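Local structure of importin-95 (Chaetomium thermophilum, 4XRI) at residues Ala645-Leu659 with Ala671-Arg685. The protein probably acts as an importin-beta-type nuclear transport receptor, binding a small Ran-type GTPase and carrying protein cargo into the nucleus. The protein carries 2 engineered substitutions. Numbering follows the deposited sequence.
Sequences AKYMEAFAPFLYNAL and AIGLVSDVTRSLGER
Leu-659 spreads its two methyls over the 671-682 helix: CD1 lies 3.6 Å from CG2 of Val-675, the two side chains meeting at about a right angle, while CD2 reaches CG1 of Ile-672 at 3.7 Å. Its CG stands anti to the carbonyl carbon (chi1 -82°), which brings CG and CD2 over the methyl of Ala-671, CD2 at 3.8 Å from CB. With an alanine in place of Leu-659, a gap would probably open beside Val-675 and Ile-672, and Phe-693 of helix 690-701 would lose part of its cover. The backbones come nearest at this end, and the methyls of Ala-658 and Ala-671 touch (CB to CB, 3.6 Å). One turn earlier, Leu-655 lays CD1 against CB of Leu-674 at 3.7 Å. Farther along, Met-648, bent at chi2 and chi3, meets Val-678 tip to tip, CE to CG1 at 4.0 Å, and its CG touches CD2 of Leu-682.

The one charged side chain packed in this contact is Arg-685, whose guanidinium sets one face on Ala-645, with CB 3.5 Å above the plane and over its centre. No hydrogen bond joins the segments, and most of the 530 Å² they bury, both sides summed, comes from hydrophobic residues. The axes of helices 648-659 and 671-682 approach to 9.3 Å and run at 138°, a splayed, roughly antiparallel hairpin flanked by helices 625-640 and 690-701, the kind of helix-to-helix packing from which HEAT-repeat proteins such as importin-beta are built.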
# COMPACT_ATOMS: atom_id res chain seq x y z
N ALA A 645 15.70 26.87 -21.58
CA ALA A 645 15.34 28.21 -21.13
C ALA A 645 14.36 28.93 -22.06
O ALA A 645 13.55 29.73 -21.61
CB ALA A 645 16.59 29.05 -20.96
N LYS A 646 14.44 28.63 -23.35
CA LYS A 646 13.59 29.30 -24.34
C LYS A 646 12.12 28.95 -24.19
O LYS A 646 11.25 29.64 -24.73
CB LYS A 646 14.06 28.98 -25.76
CG LYS A 646 14.01 27.51 -26.15
CD LYS A 646 14.11 27.36 -27.66
CE LYS A 646 14.55 25.97 -28.07
NZ LYS A 646 14.57 25.83 -29.56
N TYR A 647 11.82 27.88 -23.45
CA TYR A 647 10.44 27.45 -23.25
C TYR A 647 9.84 28.02 -21.97
O TYR A 647 8.65 27.83 -21.70
CB TYR A 647 10.35 25.92 -23.21
CG TYR A 647 10.94 25.26 -24.43
CD1 TYR A 647 12.02 24.38 -24.31
CD2 TYR A 647 10.43 25.52 -25.69
CE1 TYR A 647 12.56 23.78 -25.43
CE2 TYR A 647 10.98 24.92 -26.81
CZ TYR A 647 12.04 24.05 -26.67
OH TYR A 647 12.58 23.45 -27.79
N MET A 648 10.65 28.73 -21.20
CA MET A 648 10.21 29.20 -19.89
C MET A 648 9.15 30.30 -19.96
O MET A 648 8.30 30.39 -19.09
CB MET A 648 11.42 29.70 -19.08
CG MET A 648 12.27 28.57 -18.51
SD MET A 648 11.32 27.44 -17.47
CE MET A 648 10.98 28.47 -16.05
N GLU A 649 9.20 31.13 -20.99
CA GLU A 649 8.21 32.20 -21.13
C GLU A 649 6.81 31.61 -21.27
O GLU A 649 5.85 32.08 -20.65
CB GLU A 649 8.52 33.11 -22.31
CG GLU A 649 7.59 34.30 -22.43
CD GLU A 649 7.99 35.27 -23.52
OE1 GLU A 649 9.06 35.07 -24.14
OE2 GLU A 649 7.23 36.23 -23.77
N ALA A 650 6.69 30.57 -22.09
CA ALA A 650 5.41 29.92 -22.33
C ALA A 650 5.03 28.97 -21.20
O ALA A 650 3.86 28.87 -20.83
CB ALA A 650 5.43 29.18 -23.65
N PHE A 651 6.02 28.28 -20.64
CA PHE A 651 5.74 27.22 -19.68
C PHE A 651 5.55 27.70 -18.24
O PHE A 651 4.74 27.14 -17.51
CB PHE A 651 6.85 26.17 -19.71
CG PHE A 651 6.70 25.09 -18.68
CD1 PHE A 651 5.54 24.34 -18.61
CD2 PHE A 651 7.71 24.83 -17.78
CE1 PHE A 651 5.39 23.36 -17.65
CE2 PHE A 651 7.57 23.84 -16.82
CZ PHE A 651 6.41 23.10 -16.76
N ALA A 652 6.30 28.73 -17.83
CA ALA A 652 6.29 29.19 -16.44
C ALA A 652 4.89 29.49 -15.88
O ALA A 652 4.60 29.11 -14.75
CB ALA A 652 7.19 30.42 -16.27
N PRO A 653 4.02 30.17 -16.66
CA PRO A 653 2.67 30.39 -16.11
C PRO A 653 1.90 29.10 -15.80
O PRO A 653 1.15 29.06 -14.83
CB PRO A 653 1.98 31.19 -17.21
CG PRO A 653 3.08 31.92 -17.88
CD PRO A 653 4.22 30.95 -17.89
N PHE A 654 2.08 28.07 -16.62
CA PHE A 654 1.46 26.78 -16.34
C PHE A 654 2.04 26.18 -15.06
O PHE A 654 1.31 25.62 -14.24
CB PHE A 654 1.66 25.81 -17.51
CG PHE A 654 0.85 26.14 -18.72
CD1 PHE A 654 -0.44 25.64 -18.87
CD2 PHE A 654 1.37 26.93 -19.73
CE1 PHE A 654 -1.19 25.94 -19.99
CE2 PHE A 654 0.63 27.23 -20.85
CZ PHE A 654 -0.66 26.73 -20.98
N LEU A 655 3.35 26.32 -14.90
CA LEU A 655 4.04 25.83 -13.72
C LEU A 655 3.58 26.57 -12.47
O LEU A 655 3.31 25.96 -11.44
CB LEU A 655 5.55 25.97 -13.89
CG LEU A 655 6.42 25.46 -12.74
CD1 LEU A 655 6.05 24.03 -12.39
CD2 LEU A 655 7.89 25.57 -13.10
N TYR A 656 3.49 27.90 -12.57
CA TYR A 656 3.00 28.73 -11.48
C TYR A 656 1.62 28.29 -11.01
O TYR A 656 1.36 28.16 -9.82
CB TYR A 656 2.93 30.20 -11.91
CG TYR A 656 4.27 30.83 -12.25
CD1 TYR A 656 5.45 30.35 -11.69
CD2 TYR A 656 4.34 31.90 -13.13
CE1 TYR A 656 6.67 30.92 -12.01
CE2 TYR A 656 5.55 32.48 -13.45
CZ TYR A 656 6.71 31.99 -12.89
OH TYR A 656 7.92 32.56 -13.20
N ASN A 657 0.73 28.05 -11.97
CA ASN A 657 -0.65 27.71 -11.67
C ASN A 657 -0.77 26.36 -10.98
O ASN A 657 -1.59 26.18 -10.08
CB ASN A 657 -1.49 27.71 -12.95
CG ASN A 657 -2.96 27.91 -12.69
OD1 ASN A 657 -3.75 26.97 -12.78
ND2 ASN A 657 -3.33 29.14 -12.33
N ALA A 658 0.06 25.41 -11.40
CA ALA A 658 0.11 24.10 -10.76
C ALA A 658 0.64 24.23 -9.33
O ALA A 658 0.15 23.57 -8.41
CB ALA A 658 0.97 23.14 -11.57
N LEU A 659 1.63 25.10 -9.16
CA LEU A 659 2.23 25.35 -7.85
C LEU A 659 1.22 25.93 -6.87
O LEU A 659 1.21 25.56 -5.69
CB LEU A 659 3.42 26.31 -7.98
CG LEU A 659 4.77 25.72 -8.39
CD1 LEU A 659 5.76 26.84 -8.66
CD2 LEU A 659 5.30 24.78 -7.31
N ALA A 671 4.55 19.84 -9.51
CA ALA A 671 4.99 21.19 -9.85
C ALA A 671 6.21 21.60 -9.04
O ALA A 671 7.14 22.21 -9.56
CB ALA A 671 3.85 22.18 -9.63
N ILE A 672 6.19 21.27 -7.75
CA ILE A 672 7.32 21.56 -6.87
C ILE A 672 8.56 20.81 -7.33
O ILE A 672 9.66 21.35 -7.34
CB ILE A 672 7.00 21.19 -5.41
CG1 ILE A 672 5.80 21.98 -4.92
CG2 ILE A 672 8.21 21.44 -4.52
CD1 ILE A 672 5.24 21.48 -3.60
N GLY A 673 8.36 19.56 -7.73
CA GLY A 673 9.43 18.74 -8.28
C GLY A 673 9.95 19.34 -9.58
O GLY A 673 11.14 19.28 -9.87
N LEU A 674 9.05 19.93 -10.36
CA LEU A 674 9.42 20.57 -11.61
C LEU A 674 10.30 21.79 -11.38
O LEU A 674 11.20 22.08 -12.16
CB LEU A 674 8.18 20.96 -12.42
CG LEU A 674 7.91 20.16 -13.70
CD1 LEU A 674 9.09 20.29 -14.66
CD2 LEU A 674 7.62 18.70 -13.37
N VAL A 675 10.03 22.52 -10.30
CA VAL A 675 10.83 23.69 -9.96
C VAL A 675 12.25 23.26 -9.63
O VAL A 675 13.22 23.90 -10.03
CB VAL A 675 10.25 24.47 -8.76
CG1 VAL A 675 11.13 25.67 -8.43
CG2 VAL A 675 8.83 24.93 -9.08
N SER A 676 12.37 22.16 -8.89
CA SER A 676 13.67 21.57 -8.59
C SER A 676 14.38 21.16 -9.88
O SER A 676 15.56 21.45 -10.05
CB SER A 676 13.52 20.35 -7.67
OG SER A 676 13.32 20.76 -6.33
N ASP A 677 13.65 20.50 -10.77
CA ASP A 677 14.18 20.09 -12.06
C ASP A 677 14.71 21.27 -12.86
O ASP A 677 15.83 21.25 -13.35
CB ASP A 677 13.11 19.35 -12.87
CG ASP A 677 12.74 18.01 -12.26
OD1 ASP A 677 13.63 17.36 -11.68
OD2 ASP A 677 11.56 17.62 -12.37
N VAL A 678 13.88 22.30 -12.98
CA VAL A 678 14.21 23.47 -13.80
C VAL A 678 15.41 24.24 -13.26
O VAL A 678 16.28 24.66 -14.03
CB VAL A 678 12.99 24.41 -13.91
CG1 VAL A 678 13.41 25.78 -14.43
CG2 VAL A 678 11.93 23.80 -14.81
N THR A 679 15.47 24.43 -11.94
CA THR A 679 16.56 25.18 -11.34
C THR A 679 17.88 24.41 -11.41
O THR A 679 18.95 25.00 -11.57
CB THR A 679 16.26 25.54 -9.87
OG1 THR A 679 15.98 24.34 -9.13
CG2 THR A 679 15.08 26.48 -9.78
N ARG A 680 17.80 23.09 -11.28
CA ARG A 680 18.99 22.25 -11.35
C ARG A 680 19.47 22.10 -12.79
O ARG A 680 20.67 22.07 -13.05
CB ARG A 680 18.71 20.88 -10.74
CG ARG A 680 18.55 20.90 -9.23
CD ARG A 680 18.08 19.56 -8.68
NE ARG A 680 19.08 18.51 -8.86
CZ ARG A 680 20.12 18.32 -8.05
NH1 ARG A 680 20.31 19.13 -7.01
NH2 ARG A 680 20.97 17.34 -8.28
N SER A 681 18.53 22.03 -13.73
CA SER A 681 18.86 21.82 -15.13
C SER A 681 19.32 23.10 -15.82
O SER A 681 20.21 23.08 -16.66
CB SER A 681 17.66 21.23 -15.88
OG SER A 681 17.32 19.96 -15.37
N LEU A 682 18.70 24.22 -15.46
CA LEU A 682 19.01 25.50 -16.10
C LEU A 682 20.07 26.27 -15.33
O LEU A 682 20.75 27.13 -15.88
CB LEU A 682 17.74 26.36 -16.24
CG LEU A 682 16.84 26.15 -17.46
CD1 LEU A 682 16.38 24.71 -17.59
CD2 LEU A 682 15.64 27.08 -17.38
N GLY A 683 20.20 25.95 -14.04
CA GLY A 683 21.16 26.63 -13.18
C GLY A 683 20.84 28.10 -13.04
O GLY A 683 19.68 28.48 -12.84
N GLU A 684 21.87 28.94 -13.15
CA GLU A 684 21.74 30.38 -12.99
C GLU A 684 20.82 31.00 -14.04
O GLU A 684 20.34 32.12 -13.88
CB GLU A 684 23.12 31.04 -13.04
CG GLU A 684 24.12 30.42 -12.07
CD GLU A 684 25.49 31.05 -12.17
OE1 GLU A 684 25.70 31.87 -13.08
OE2 GLU A 684 26.35 30.73 -11.32
N ARG A 685 20.58 30.26 -15.12
CA ARG A 685 19.68 30.70 -16.18
C ARG A 685 18.23 30.73 -15.69
O ARG A 685 17.37 31.37 -16.30
CB ARG A 685 19.82 29.78 -17.39
CG ARG A 685 19.01 30.19 -18.61
CD ARG A 685 19.28 31.63 -19.00
NE ARG A 685 18.49 32.05 -20.15
CZ ARG A 685 17.25 32.53 -20.07
NH1 ARG A 685 16.60 32.89 -21.17
NH2 ARG A 685 16.65 32.63 -18.89